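Local atomic coordinates of NtrC family transcriptional regulator (Clostridium acetobutylicum ATCC 824, PDB entry 2Q5C), a protein that probably regulates transcription by binding specific DNA sequences and ATP, and is represented here by its N-terminal PrpR-type domain, likely a signal-sensing region. Residues N18-L23 with R175-A180; I30-T35 with F46-E51; A54-G59 with E171-A176; P72-K77 with L181-V186. All coordinates share one frame; numbering follows the deposited sequence.

All four interactions lie around the parallel sheet of strand order 2-1-3-4 formed by strands 30-35, 6-11, 54-58 and 73-76. Interactions 1, 3 and 4 follow helix 170-187 along its length. From its start it meets strand 54-58, then helix 14-27, then strand 73-76. The centres of interactions 1 and 3 are about 7 Å apart, and those of 3 and 4 about 8 Å. Interaction 2 joins strand 30-35 to helix 38-48 on the opposite face, about 14 Å from each of the others. It closes locally, nested inside the loop closed by interaction 1. The C-terminal helix returns to the first sheet after the chain has built a second one, so the part built on the first sheet is made from both ends of the chain.

Interaction 1 of 4, residues N18-L23 with R175-A180; sequences NLFPKL and RAIEEA
F20 and L23 of helix 14-27 converge on one side chain of helix 170-187, that of I177. The contact is wholly apolar, and its atoms meet within a buried layer. I177 brings CD1 to within 3.7 Å of L23 CD1. The same methyl also lies 3.8 Å from L23 CB, so it rests against both the root and one branch of the leucine. The F20 ring comes in beside this pair. Its CE1 atom is 4.0 Å from I177 CD1, and CG1 of the same isoleucine lies equally close to that ring atom. The approach to the ring is oblique. F20 reaches this place because CG stands anti to the backbone N (chi1 -174°), which carries the ring along the helix flank to I177. L23 leaves its backbone toward the neighbouring helix, with CG anti to the carbonyl carbon.

The two helices lie side by side on one face of the parallel sheet of an alpha/beta fold. F20 also packs on I7, L9, P31 and T33 of the sheet, and its ring meets that of F29. L23 also packs on L173 and R174, one turn earlier in helix 170-187.

Backbone hydrogen bonds run within each helix. A180 N bonds to A176 O at 2.9 Å, and L23 N bonds to L19 O at 3.1 Å. Helix 14-27 is kinked at P21, whose ring nitrogen has no hydrogen to donate, and K22 N makes just a weak bond to L19 O.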
loop_
_atom_site.group_PDB
_atom_site.type_symbol
_atom_site.label_atom_id
_atom_site.label_comp_id
_atom_site.label_asym_id
_atom_site.label_seq_id
_atom_site.Cartn_x
_atom_site.Cartn_y
_atom_site.Cartn_z
ATOM N N ASN A 18 -0.073 11.739 -7.752
ATOM C CA ASN A 18 -0.455 13.026 -8.330
ATOM C C ASN A 18 -1.081 13.995 -7.323
ATOM O O ASN A 18 -0.995 15.214 -7.478
ATOM C CB ASN A 18 -1.391 12.837 -9.522
ATOM C CG ASN A 18 -0.747 12.072 -10.656
ATOM O OD1 ASN A 18 -1.377 11.194 -11.257
ATOM N ND2 ASN A 18 0.504 12.404 -10.968
ATOM N N LEU A 19 -1.716 13.463 -6.285
ATOM C CA LEU A 19 -2.279 14.304 -5.245
ATOM C C LEU A 19 -1.190 14.937 -4.337
ATOM O O LEU A 19 -1.318 16.067 -3.867
ATOM C CB LEU A 19 -3.244 13.473 -4.395
ATOM C CG LEU A 19 -3.855 14.143 -3.163
ATOM C CD1 LEU A 19 -4.690 15.394 -3.558
ATOM C CD2 LEU A 19 -4.727 13.136 -2.432
ATOM N N PHE A 20 -0.127 14.172 -4.086
ATOM C CA PHE A 20 0.831 14.563 -3.060
ATOM C C PHE A 20 1.428 15.975 -3.277
ATOM O O PHE A 20 1.493 16.761 -2.334
ATOM C CB PHE A 20 1.890 13.458 -2.968
ATOM C CG PHE A 20 2.902 13.610 -1.846
ATOM C CD1 PHE A 20 2.506 13.463 -0.523
ATOM C CD2 PHE A 20 4.259 13.811 -2.115
ATOM C CE1 PHE A 20 3.445 13.568 0.515
ATOM C CE2 PHE A 20 5.198 13.902 -1.064
ATOM C CZ PHE A 20 4.774 13.769 0.222
ATOM N N PRO A 21 1.876 16.316 -4.504
ATOM C CA PRO A 21 2.394 17.678 -4.674
ATOM C C PRO A 21 1.366 18.782 -4.455
ATOM O O PRO A 21 1.744 19.907 -4.124
ATOM C CB PRO A 21 2.884 17.718 -6.134
ATOM C CG PRO A 21 2.879 16.347 -6.602
ATOM C CD PRO A 21 2.055 15.490 -5.712
ATOM N N LYS A 22 0.085 18.471 -4.657
ATOM C CA LYS A 22 -0.968 19.452 -4.387
ATOM C C LYS A 22 -1.091 19.687 -2.909
ATOM O O LYS A 22 -1.226 20.838 -2.459
ATOM C CB LYS A 22 -2.312 19.018 -4.972
ATOM C CG LYS A 22 -2.248 18.782 -6.462
ATOM C CD LYS A 22 -3.553 18.172 -6.953
ATOM C CE LYS A 22 -3.418 17.694 -8.388
ATOM N NZ LYS A 22 -4.694 17.112 -8.867
ATOM N N LEU A 23 -0.995 18.607 -2.135
ATOM C CA LEU A 23 -1.040 18.753 -0.683
ATOM C C LEU A 23 0.199 19.448 -0.152
ATOM O O LEU A 23 0.136 20.181 0.837
ATOM C CB LEU A 23 -1.267 17.412 0.005
ATOM C CG LEU A 23 -2.531 16.646 -0.407
ATOM C CD1 LEU A 23 -2.637 15.317 0.310
ATOM C CD2 LEU A 23 -3.772 17.491 -0.120
ATOM N N ARG A 175 -3.794 12.448 6.548
ATOM C CA ARG A 175 -3.436 12.011 7.906
ATOM C C ARG A 175 -1.972 11.643 7.998
ATOM O O ARG A 175 -1.305 11.941 9.001
ATOM C CB ARG A 175 -4.300 10.831 8.363
ATOM C CG ARG A 175 -5.781 11.170 8.539
ATOM C CD ARG A 175 -6.500 10.039 9.262
ATOM N NE ARG A 175 -6.782 8.888 8.401
ATOM C CZ ARG A 175 -7.971 8.626 7.857
ATOM N NH1 ARG A 175 -9.004 9.440 8.085
ATOM N NH2 ARG A 175 -8.133 7.547 7.092
ATOM N N ALA A 176 -1.445 10.976 6.970
ATOM C CA ALA A 176 -0.030 10.592 6.986
ATOM C C ALA A 176 0.878 11.814 6.935
ATOM O O ALA A 176 1.932 11.852 7.583
ATOM C CB ALA A 176 0.276 9.617 5.831
ATOM N N ILE A 177 0.480 12.824 6.171
ATOM C CA ILE A 177 1.256 14.063 6.109
ATOM C C ILE A 177 1.269 14.738 7.462
ATOM O O ILE A 177 2.337 15.165 7.909
ATOM C CB ILE A 177 0.736 15.002 4.999
ATOM C CG1 ILE A 177 1.085 14.403 3.632
ATOM C CG2 ILE A 177 1.311 16.419 5.143
ATOM C CD1 ILE A 177 0.357 15.075 2.476
ATOM N N GLU A 178 0.102 14.818 8.102
ATOM C CA GLU A 178 0.034 15.385 9.457
ATOM C C GLU A 178 0.970 14.643 10.397
ATOM O O GLU A 178 1.718 15.267 11.161
ATOM C CB GLU A 178 -1.406 15.380 9.985
ATOM C CG GLU A 178 -1.598 16.286 11.243
ATOM C CD GLU A 178 -2.921 16.067 11.990
ATOM O OE1 GLU A 178 -3.778 15.242 11.559
ATOM O OE2 GLU A 178 -3.096 16.727 13.055
ATOM N N GLU A 179 0.956 13.314 10.355
ATOM C CA GLU A 179 1.821 12.524 11.218
ATOM C C GLU A 179 3.290 12.819 10.928
ATOM O O GLU A 179 4.101 13.004 11.843
ATOM C CB GLU A 179 1.526 11.043 11.029
ATOM C CG GLU A 179 2.296 10.144 11.942
ATOM C CD GLU A 179 1.958 8.690 11.711
ATOM O OE1 GLU A 179 0.882 8.393 11.124
ATOM O OE2 GLU A 179 2.783 7.844 12.100
ATOM N N ALA A 180 3.650 12.910 9.653
ATOM C CA ALA A 180 5.030 13.170 9.270
ATOM C C ALA A 180 5.458 14.522 9.772
ATOM O O ALA A 180 6.570 14.650 10.312
ATOM C CB ALA A 180 5.151 13.124 7.692
#

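Interaction 2 of 4, residues I30-T35 with F46-E51; sequences IPITKT and FGLQDE. With SO4 (sulfate ion), chain F; SO4 (sulfate ion), chain D.
I32 and K34 of strand 30-35 meet L48 of helix 38-48, within a beta-alpha-beta unit. The helix packs on the sheet face opposite helix 14-27. L48 touches both strand residues with one branch. Its CD1 atom lies 4.2 Å from K34 CG and slightly farther, 4.4 Å, from I32 CG2. These are loose apolar contacts near the surface.

The K34 chain bends at chi2 (-73°), where CG touches L48, and then runs out straight. Its NZ donates a hydrogen bond of 2.9 Å to O3 of the sulfate of chain D. On the helix side, E51 OE1 comes within 3.1 Å of O4 of that sulfate. A second sulfate, of chain F, lies at T35. T35 N bonds to its O1 at 2.9 Å in a nearly straight line (174°). Both ions probably come from the crystallisation liquor.

I32 and L48 also pack on A8 of strand 6-11, over which the helix passes. This is the layering of a beta-alpha-beta crossover that links two non-adjacent strands of a parallel sheet.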
loop_
_atom_site.group_PDB
_atom_site.type_symbol
_atom_site.label_atom_id
_atom_site.label_comp_id
_atom_site.label_asym_id
_atom_site.label_seq_id
_atom_site.Cartn_x
_atom_site.Cartn_y
_atom_site.Cartn_z
ATOM N N ILE A 30 8.362 20.609 0.434
ATOM C CA ILE A 30 8.815 20.224 -0.892
ATOM C C ILE A 30 8.480 18.759 -1.056
ATOM O O ILE A 30 8.952 17.943 -0.273
ATOM C CB ILE A 30 10.348 20.434 -1.054
ATOM C CG1 ILE A 30 10.726 21.900 -0.779
ATOM C CG2 ILE A 30 10.790 19.971 -2.433
ATOM C CD1 ILE A 30 12.195 22.099 -0.509
ATOM N N PRO A 31 7.701 18.395 -2.086
ATOM C CA PRO A 31 7.391 16.990 -2.320
ATOM C C PRO A 31 8.425 16.298 -3.173
ATOM O O PRO A 31 8.965 16.876 -4.132
ATOM C CB PRO A 31 6.088 17.059 -3.110
ATOM C CG PRO A 31 6.231 18.343 -3.941
ATOM C CD PRO A 31 7.049 19.278 -3.090
ATOM N N ILE A 32 8.664 15.034 -2.862
ATOM C CA ILE A 32 9.432 14.131 -3.700
ATOM C C ILE A 32 8.518 12.942 -3.908
ATOM O O ILE A 32 7.935 12.456 -2.938
ATOM C CB ILE A 32 10.758 13.685 -3.025
ATOM C CG1 ILE A 32 11.693 14.894 -2.830
ATOM C CG2 ILE A 32 11.452 12.646 -3.886
ATOM C CD1 ILE A 32 11.500 15.692 -1.526
ATOM N N THR A 33 8.327 12.487 -5.133
ATOM C CA THR A 33 7.545 11.268 -5.388
ATOM C C THR A 33 8.392 10.263 -6.139
ATOM O O THR A 33 9.180 10.644 -7.021
ATOM C CB THR A 33 6.252 11.538 -6.166
ATOM O OG1 THR A 33 6.586 12.160 -7.409
ATOM C CG2 THR A 33 5.311 12.442 -5.390
ATOM N N LYS A 34 8.265 8.992 -5.770
ATOM C CA LYS A 34 8.995 7.914 -6.437
ATOM C C LYS A 34 8.065 6.728 -6.560
ATOM O O LYS A 34 7.301 6.406 -5.641
ATOM C CB LYS A 34 10.251 7.488 -5.652
ATOM C CG LYS A 34 11.250 8.630 -5.396
ATOM C CD LYS A 34 12.017 9.033 -6.680
ATOM C CE LYS A 34 12.996 10.165 -6.392
ATOM N NZ LYS A 34 13.548 10.827 -7.638
ATOM N N THR A 35 8.126 6.056 -7.705
ATOM C CA THR A 35 7.242 4.950 -7.977
ATOM C C THR A 35 7.984 3.661 -7.702
ATOM O O THR A 35 8.897 3.280 -8.466
ATOM C CB THR A 35 6.761 5.009 -9.454
ATOM O OG1 THR A 35 6.077 6.250 -9.654
ATOM C CG2 THR A 35 5.818 3.848 -9.779
ATOM N N PHE A 46 16.563 4.512 1.094
ATOM C CA PHE A 46 17.896 4.566 1.676
ATOM C C PHE A 46 18.714 5.649 0.972
ATOM O O PHE A 46 19.425 6.426 1.619
ATOM C CB PHE A 46 18.571 3.196 1.557
ATOM C CG PHE A 46 19.869 3.119 2.282
ATOM C CD1 PHE A 46 19.898 2.670 3.594
ATOM C CD2 PHE A 46 21.044 3.560 1.672
ATOM C CE1 PHE A 46 21.136 2.622 4.302
ATOM C CE2 PHE A 46 22.271 3.526 2.358
ATOM C CZ PHE A 46 22.299 3.070 3.673
ATOM N N GLY A 47 18.573 5.730 -0.344
ATOM C CA GLY A 47 19.334 6.719 -1.146
ATOM C C GLY A 47 18.890 8.146 -0.872
ATOM O O GLY A 47 19.667 9.078 -1.038
ATOM N N LEU A 48 17.635 8.320 -0.461
ATOM C CA LEU A 48 17.058 9.645 -0.196
ATOM C C LEU A 48 17.193 10.131 1.233
ATOM O O LEU A 48 16.928 11.302 1.536
ATOM C CB LEU A 48 15.556 9.606 -0.488
ATOM C CG LEU A 48 15.137 9.687 -1.948
ATOM C CD1 LEU A 48 13.664 9.373 -2.041
ATOM C CD2 LEU A 48 15.410 11.086 -2.472
ATOM N N GLN A 49 17.591 9.260 2.141
ATOM C CA GLN A 49 17.351 9.579 3.533
ATOM C C GLN A 49 18.161 10.753 4.046
ATOM O O GLN A 49 17.706 11.434 4.966
ATOM C CB GLN A 49 17.463 8.359 4.436
ATOM C CG GLN A 49 18.832 7.819 4.597
ATOM C CD GLN A 49 18.862 6.751 5.665
ATOM O OE1 GLN A 49 18.248 6.885 6.722
ATOM N NE2 GLN A 49 19.572 5.693 5.391
ATOM N N ASP A 50 19.321 11.016 3.453
ATOM C CA ASP A 50 20.104 12.159 3.923
ATOM C C ASP A 50 19.650 13.448 3.238
ATOM O O ASP A 50 20.148 14.535 3.555
ATOM C CB ASP A 50 21.611 11.919 3.718
ATOM C CG ASP A 50 22.164 10.817 4.613
ATOM O OD1 ASP A 50 21.627 10.577 5.725
ATOM O OD2 ASP A 50 23.171 10.196 4.202
ATOM N N GLU A 51 18.685 13.330 2.325
ATOM C CA GLU A 51 18.187 14.480 1.543
ATOM C C GLU A 51 16.749 14.904 1.835
ATOM O O GLU A 51 16.265 15.882 1.262
ATOM C CB GLU A 51 18.278 14.204 0.042
ATOM C CG GLU A 51 19.651 13.791 -0.463
ATOM C CD GLU A 51 19.643 13.376 -1.926
ATOM O OE1 GLU A 51 18.575 13.378 -2.590
ATOM O OE2 GLU A 51 20.737 13.033 -2.426
HETATM S S SO4 F . 9.691 7.827 -10.564
HETATM O O1 SO4 F . 10.199 6.891 -9.559
HETATM O O2 SO4 F . 9.726 7.189 -11.880
HETATM O O3 SO4 F . 8.307 8.192 -10.280
HETATM O O4 SO4 F . 10.543 9.020 -10.570
HETATM S S SO4 D . 17.070 11.828 -6.560
HETATM O O1 SO4 D . 16.985 10.384 -6.797
HETATM O O2 SO4 D . 17.843 12.403 -7.662
HETATM O O3 SO4 D . 15.737 12.388 -6.515
HETATM O O4 SO4 D . 17.745 12.083 -5.282
#

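Interaction 3 of 4, residues A54-G59 with E171-A176; sequences AIISRG and ESLRRA. With SO4 (sulfate ion), chain G.
I56 of strand 54-58 packs on A176 and L173 of helix 170-187, and its two branches do different work. CG2 is anti to the backbone N and meets the A176 methyl, CB, at 4.0 Å. CG1 is anti to the carbonyl carbon (chi1 -62°), and the chain then runs out extended to CD1. That methyl lies 3.9 Å from A176 O, so it rests against the helix backbone. L173 sets off past the strand, yet its end swings back towards it. Its CG is anti to the backbone N (chi1 -177°), which leaves CD1 4.5 Å from I56 CG2.

The outer side of the helix is charged. R174 is extended from CG to NE and presents its guanidinium edge to the sulfate of chain G, which probably comes from the crystallisation liquor. NH1 bonds to O2 of that ion at 2.9 Å, with the acceptor near the guanidinium plane. NH1 also forms a salt bridge with E26, and NE forms one with E170, so the group is held at two edges. K27 binds the same sulfate.

Around the contact, L173 fits against L16 and L19 of helix 14-27. I56 and A176 both pack on I76 of strand 73-76. Strand 54-58 lies between strands 6-11 and 73-76. Helix 59-66 covers its other face, where it packs on I55 and S57.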
loop_
_atom_site.group_PDB
_atom_site.type_symbol
_atom_site.label_atom_id
_atom_site.label_comp_id
_atom_site.label_asym_id
_atom_site.label_seq_id
_atom_site.Cartn_x
_atom_site.Cartn_y
_atom_site.Cartn_z
ATOM N N ALA A 54 11.438 13.193 5.973
ATOM C CA ALA A 54 10.595 12.045 6.291
ATOM C C ALA A 54 10.197 11.348 5.003
ATOM O O ALA A 54 10.232 11.951 3.942
ATOM C CB ALA A 54 9.331 12.497 7.024
ATOM N N ILE A 55 9.788 10.084 5.130
ATOM C CA ILE A 55 9.287 9.261 4.028
ATOM C C ILE A 55 7.904 8.769 4.410
ATOM O O ILE A 55 7.674 8.397 5.574
ATOM C CB ILE A 55 10.206 8.119 3.730
ATOM C CG1 ILE A 55 11.552 8.710 3.240
ATOM C CG2 ILE A 55 9.630 7.210 2.608
ATOM C CD1 ILE A 55 12.693 7.747 3.267
ATOM N N ILE A 56 6.965 8.809 3.454
ATOM C CA ILE A 56 5.615 8.244 3.578
ATOM C C ILE A 56 5.478 7.120 2.568
ATOM O O ILE A 56 5.908 7.234 1.402
ATOM C CB ILE A 56 4.522 9.329 3.339
ATOM C CG1 ILE A 56 4.593 10.462 4.370
ATOM C CG2 ILE A 56 3.153 8.657 3.300
ATOM C CD1 ILE A 56 3.705 11.635 4.073
ATOM N N SER A 57 4.863 6.018 2.989
ATOM C CA SER A 57 4.627 4.866 2.105
ATOM C C SER A 57 3.460 4.104 2.679
ATOM O O SER A 57 2.891 4.536 3.666
ATOM C CB SER A 57 5.883 4.033 1.889
ATOM O OG SER A 57 6.274 3.443 3.120
ATOM N N ARG A 58 3.083 2.982 2.060
ATOM C CA ARG A 58 1.906 2.281 2.509
ATOM C C ARG A 58 2.212 0.818 2.710
ATOM O O ARG A 58 3.038 0.230 2.015
ATOM C CB ARG A 58 0.835 2.467 1.438
ATOM C CG ARG A 58 -0.527 1.988 1.843
ATOM C CD ARG A 58 -1.584 2.776 1.084
ATOM N NE ARG A 58 -1.751 2.312 -0.285
ATOM C CZ ARG A 58 -2.773 1.549 -0.700
ATOM N NH1 ARG A 58 -2.832 1.174 -1.963
ATOM N NH2 ARG A 58 -3.730 1.168 0.148
ATOM N N GLY A 59 1.497 0.217 3.668
ATOM C CA GLY A 59 1.464 -1.231 3.780
ATOM C C GLY A 59 2.819 -1.909 3.891
ATOM O O GLY A 59 3.696 -1.444 4.645
ATOM N N GLU A 171 -8.065 11.273 2.368
ATOM C CA GLU A 171 -8.041 11.470 3.799
ATOM C C GLU A 171 -6.870 10.717 4.432
ATOM O O GLU A 171 -6.186 11.244 5.315
ATOM C CB GLU A 171 -9.385 11.085 4.411
ATOM C CG GLU A 171 -9.491 11.358 5.897
ATOM C CD GLU A 171 -9.391 12.841 6.295
ATOM O OE1 GLU A 171 -9.605 13.755 5.450
ATOM O OE2 GLU A 171 -9.106 13.077 7.498
ATOM N N SER A 172 -6.616 9.495 3.973
ATOM C CA SER A 172 -5.498 8.697 4.479
ATOM C C SER A 172 -4.150 9.408 4.225
ATOM O O SER A 172 -3.239 9.431 5.084
ATOM C CB SER A 172 -5.509 7.313 3.807
ATOM O OG SER A 172 -6.603 6.529 4.287
ATOM N N LEU A 173 -4.005 10.006 3.052
ATOM C CA LEU A 173 -2.759 10.691 2.733
ATOM C C LEU A 173 -2.619 11.974 3.544
ATOM O O LEU A 173 -1.527 12.249 4.040
ATOM C CB LEU A 173 -2.669 10.972 1.228
ATOM C CG LEU A 173 -1.365 11.636 0.762
ATOM C CD1 LEU A 173 -0.129 10.819 1.196
ATOM C CD2 LEU A 173 -1.386 11.801 -0.756
ATOM N N ARG A 174 -3.708 12.726 3.728
ATOM C CA ARG A 174 -3.646 13.912 4.620
ATOM C C ARG A 174 -3.242 13.548 6.028
ATOM O O ARG A 174 -2.417 14.260 6.645
ATOM C CB ARG A 174 -4.988 14.642 4.629
ATOM C CG ARG A 174 -5.291 15.360 3.323
ATOM C CD ARG A 174 -6.644 16.078 3.432
ATOM N NE ARG A 174 -6.877 16.873 2.241
ATOM C CZ ARG A 174 -6.453 18.128 2.095
ATOM N NH1 ARG A 174 -5.777 18.731 3.077
ATOM N NH2 ARG A 174 -6.702 18.768 0.968
ATOM N N ARG A 175 -3.794 12.448 6.548
ATOM C CA ARG A 175 -3.436 12.011 7.906
ATOM C C ARG A 175 -1.972 11.643 7.998
ATOM O O ARG A 175 -1.305 11.941 9.001
ATOM C CB ARG A 175 -4.300 10.831 8.363
ATOM C CG ARG A 175 -5.781 11.170 8.539
ATOM C CD ARG A 175 -6.500 10.039 9.262
ATOM N NE ARG A 175 -6.782 8.888 8.401
ATOM C CZ ARG A 175 -7.971 8.626 7.857
ATOM N NH1 ARG A 175 -9.004 9.440 8.085
ATOM N NH2 ARG A 175 -8.133 7.547 7.092
ATOM N N ALA A 176 -1.445 10.976 6.970
ATOM C CA ALA A 176 -0.030 10.592 6.986
ATOM C C ALA A 176 0.878 11.814 6.935
ATOM O O ALA A 176 1.932 11.852 7.583
ATOM C CB ALA A 176 0.276 9.617 5.831
HETATM S S SO4 G . -6.014 18.192 6.719
HETATM O O1 SO4 G . -6.312 16.974 7.471
HETATM O O2 SO4 G . -4.959 17.956 5.734
HETATM O O3 SO4 G . -7.242 18.620 6.050
HETATM O O4 SO4 G . -5.552 19.240 7.632
#

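Interaction 4 of 4, residues P72-K77 with L181-V186; sequences PSISIK and LNLIEV
The backbones come nearest at P72, just before strand 73-76, and L183 of helix 170-187, with 6.8 Å between P72 CA and L183 CA. No hydrogen bond links the two segments, and the contact is apolar.

L183 makes the close contacts from the helix side. Its CD2 methyl touches I74 tip to tip, at 3.8 Å from I74 CG1. I74 CD1 is just as close to that methyl, so CD2 sits against the whole end of the isoleucine. The I74 chain turns at chi2 (78°), which sets CD1 beside L183 CD2. P72 adds a looser touch, with CB 4.2 Å from L183 CD2. The L183 torsions are unusual: chi1 is -113°, close to eclipsed, and chi2 is also off a staggered position. The residue is exposed, so this conformation may be strained or simply less well defined.

P72 also packs on R187, one residue beyond the 181-186 segment, and on A54 of the neighbouring strand. I74 also touches E179 and A180, earlier in the helix. S73 points away from this helix and packs on I65 and K66 of helix 59-66. Edge strand 73-76 is therefore covered by a helix on each face, as in the three-layer alpha/beta/alpha sandwich of Rossmann-like folds, with the C-terminal helix forming part of one outer layer beside helix 14-27.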
loop_
_atom_site.group_PDB
_atom_site.type_symbol
_atom_site.label_atom_id
_atom_site.label_comp_id
_atom_site.label_asym_id
_atom_site.label_seq_id
_atom_site.Cartn_x
_atom_site.Cartn_y
_atom_site.Cartn_z
ATOM N N PRO A 72 12.428 9.513 9.982
ATOM C CA PRO A 72 11.004 9.166 10.138
ATOM C C PRO A 72 10.381 8.512 8.895
ATOM O O PRO A 72 10.546 9.024 7.776
ATOM C CB PRO A 72 10.352 10.504 10.414
ATOM C CG PRO A 72 11.448 11.301 11.121
ATOM C CD PRO A 72 12.695 10.916 10.368
ATOM N N SER A 73 9.743 7.367 9.116
ATOM C CA SER A 73 9.065 6.564 8.094
ATOM C C SER A 73 7.623 6.458 8.563
ATOM O O SER A 73 7.341 5.883 9.621
ATOM C CB SER A 73 9.673 5.154 7.978
ATOM O OG SER A 73 8.909 4.319 7.072
ATOM N N ILE A 74 6.698 7.003 7.783
ATOM C CA ILE A 74 5.271 7.035 8.146
ATOM C C ILE A 74 4.542 6.077 7.227
ATOM O O ILE A 74 4.800 6.050 6.015
ATOM C CB ILE A 74 4.693 8.461 8.021
ATOM C CG1 ILE A 74 5.290 9.391 9.081
ATOM C CG2 ILE A 74 3.177 8.469 8.107
ATOM C CD1 ILE A 74 6.719 9.881 8.745
ATOM N N SER A 75 3.652 5.282 7.807
ATOM C CA SER A 75 2.874 4.321 7.067
ATOM C C SER A 75 1.452 4.822 6.864
ATOM O O SER A 75 0.790 5.174 7.830
ATOM C CB SER A 75 2.817 3.014 7.843
ATOM O OG SER A 75 2.237 2.061 6.998
ATOM N N ILE A 76 0.999 4.872 5.610
ATOM C CA ILE A 76 -0.440 5.044 5.317
ATOM C C ILE A 76 -1.085 3.680 5.592
ATOM O O ILE A 76 -0.651 2.665 5.048
ATOM C CB ILE A 76 -0.695 5.434 3.838
ATOM C CG1 ILE A 76 0.013 6.749 3.464
ATOM C CG2 ILE A 76 -2.208 5.513 3.583
ATOM C CD1 ILE A 76 0.205 6.906 1.923
ATOM N N LYS A 77 -2.071 3.659 6.493
ATOM C CA LYS A 77 -2.711 2.376 6.810
ATOM C C LYS A 77 -3.724 2.022 5.730
ATOM O O LYS A 77 -4.460 2.907 5.297
ATOM C CB LYS A 77 -3.392 2.428 8.175
ATOM C CG LYS A 77 -2.500 2.918 9.321
ATOM C CD LYS A 77 -1.254 2.053 9.504
ATOM C CE LYS A 77 -0.311 2.673 10.548
ATOM N NZ LYS A 77 0.893 1.823 10.809
ATOM N N LEU A 181 4.620 15.531 9.569
ATOM C CA LEU A 181 4.995 16.890 9.991
ATOM C C LEU A 181 5.200 16.934 11.492
ATOM O O LEU A 181 6.136 17.601 11.968
ATOM C CB LEU A 181 3.979 17.919 9.537
ATOM C CG LEU A 181 3.953 18.170 8.024
ATOM C CD1 LEU A 181 2.701 18.933 7.650
ATOM C CD2 LEU A 181 5.188 18.919 7.533
ATOM N N ASN A 182 4.369 16.198 12.240
ATOM C CA ASN A 182 4.528 16.161 13.701
ATOM C C ASN A 182 5.825 15.482 14.111
ATOM O O ASN A 182 6.533 15.960 15.021
ATOM C CB ASN A 182 3.333 15.454 14.351
ATOM C CG ASN A 182 2.059 16.268 14.275
ATOM O OD1 ASN A 182 2.084 17.465 13.987
ATOM N ND2 ASN A 182 0.923 15.618 14.548
ATOM N N LEU A 183 6.169 14.391 13.446
ATOM C CA LEU A 183 7.375 13.635 13.745
ATOM C C LEU A 183 8.617 14.451 13.437
ATOM O O LEU A 183 9.604 14.402 14.193
ATOM C CB LEU A 183 7.421 12.340 12.933
ATOM C CG LEU A 183 7.321 10.948 13.549
ATOM C CD1 LEU A 183 6.558 10.926 14.891
ATOM C CD2 LEU A 183 6.728 9.950 12.546
ATOM N N ILE A 184 8.579 15.192 12.329
ATOM C CA ILE A 184 9.714 16.034 11.949
ATOM C C ILE A 184 9.944 17.093 13.021
ATOM O O ILE A 184 11.086 17.302 13.453
ATOM C CB ILE A 184 9.524 16.669 10.555
ATOM C CG1 ILE A 184 9.545 15.588 9.479
ATOM C CG2 ILE A 184 10.637 17.703 10.256
ATOM C CD1 ILE A 184 8.877 16.039 8.139
ATOM N N GLU A 185 8.864 17.732 13.458
ATOM C CA GLU A 185 8.946 18.766 14.488
ATOM C C GLU A 185 9.542 18.214 15.781
ATOM O O GLU A 185 10.375 18.878 16.413
ATOM C CB GLU A 185 7.573 19.395 14.747
ATOM C CG GLU A 185 7.541 20.372 15.935
ATOM C CD GLU A 185 6.270 21.210 15.980
ATOM O OE1 GLU A 185 5.551 21.152 17.005
ATOM O OE2 GLU A 185 5.985 21.929 14.991
ATOM N N VAL A 186 9.127 17.009 16.162
ATOM C CA VAL A 186 9.618 16.370 17.381
ATOM C C VAL A 186 11.107 16.058 17.256
ATOM O O VAL A 186 11.887 16.362 18.166
ATOM C CB VAL A 186 8.806 15.092 17.726
ATOM C CG1 VAL A 186 9.549 14.211 18.737
ATOM C CG2 VAL A 186 7.432 15.473 18.263
#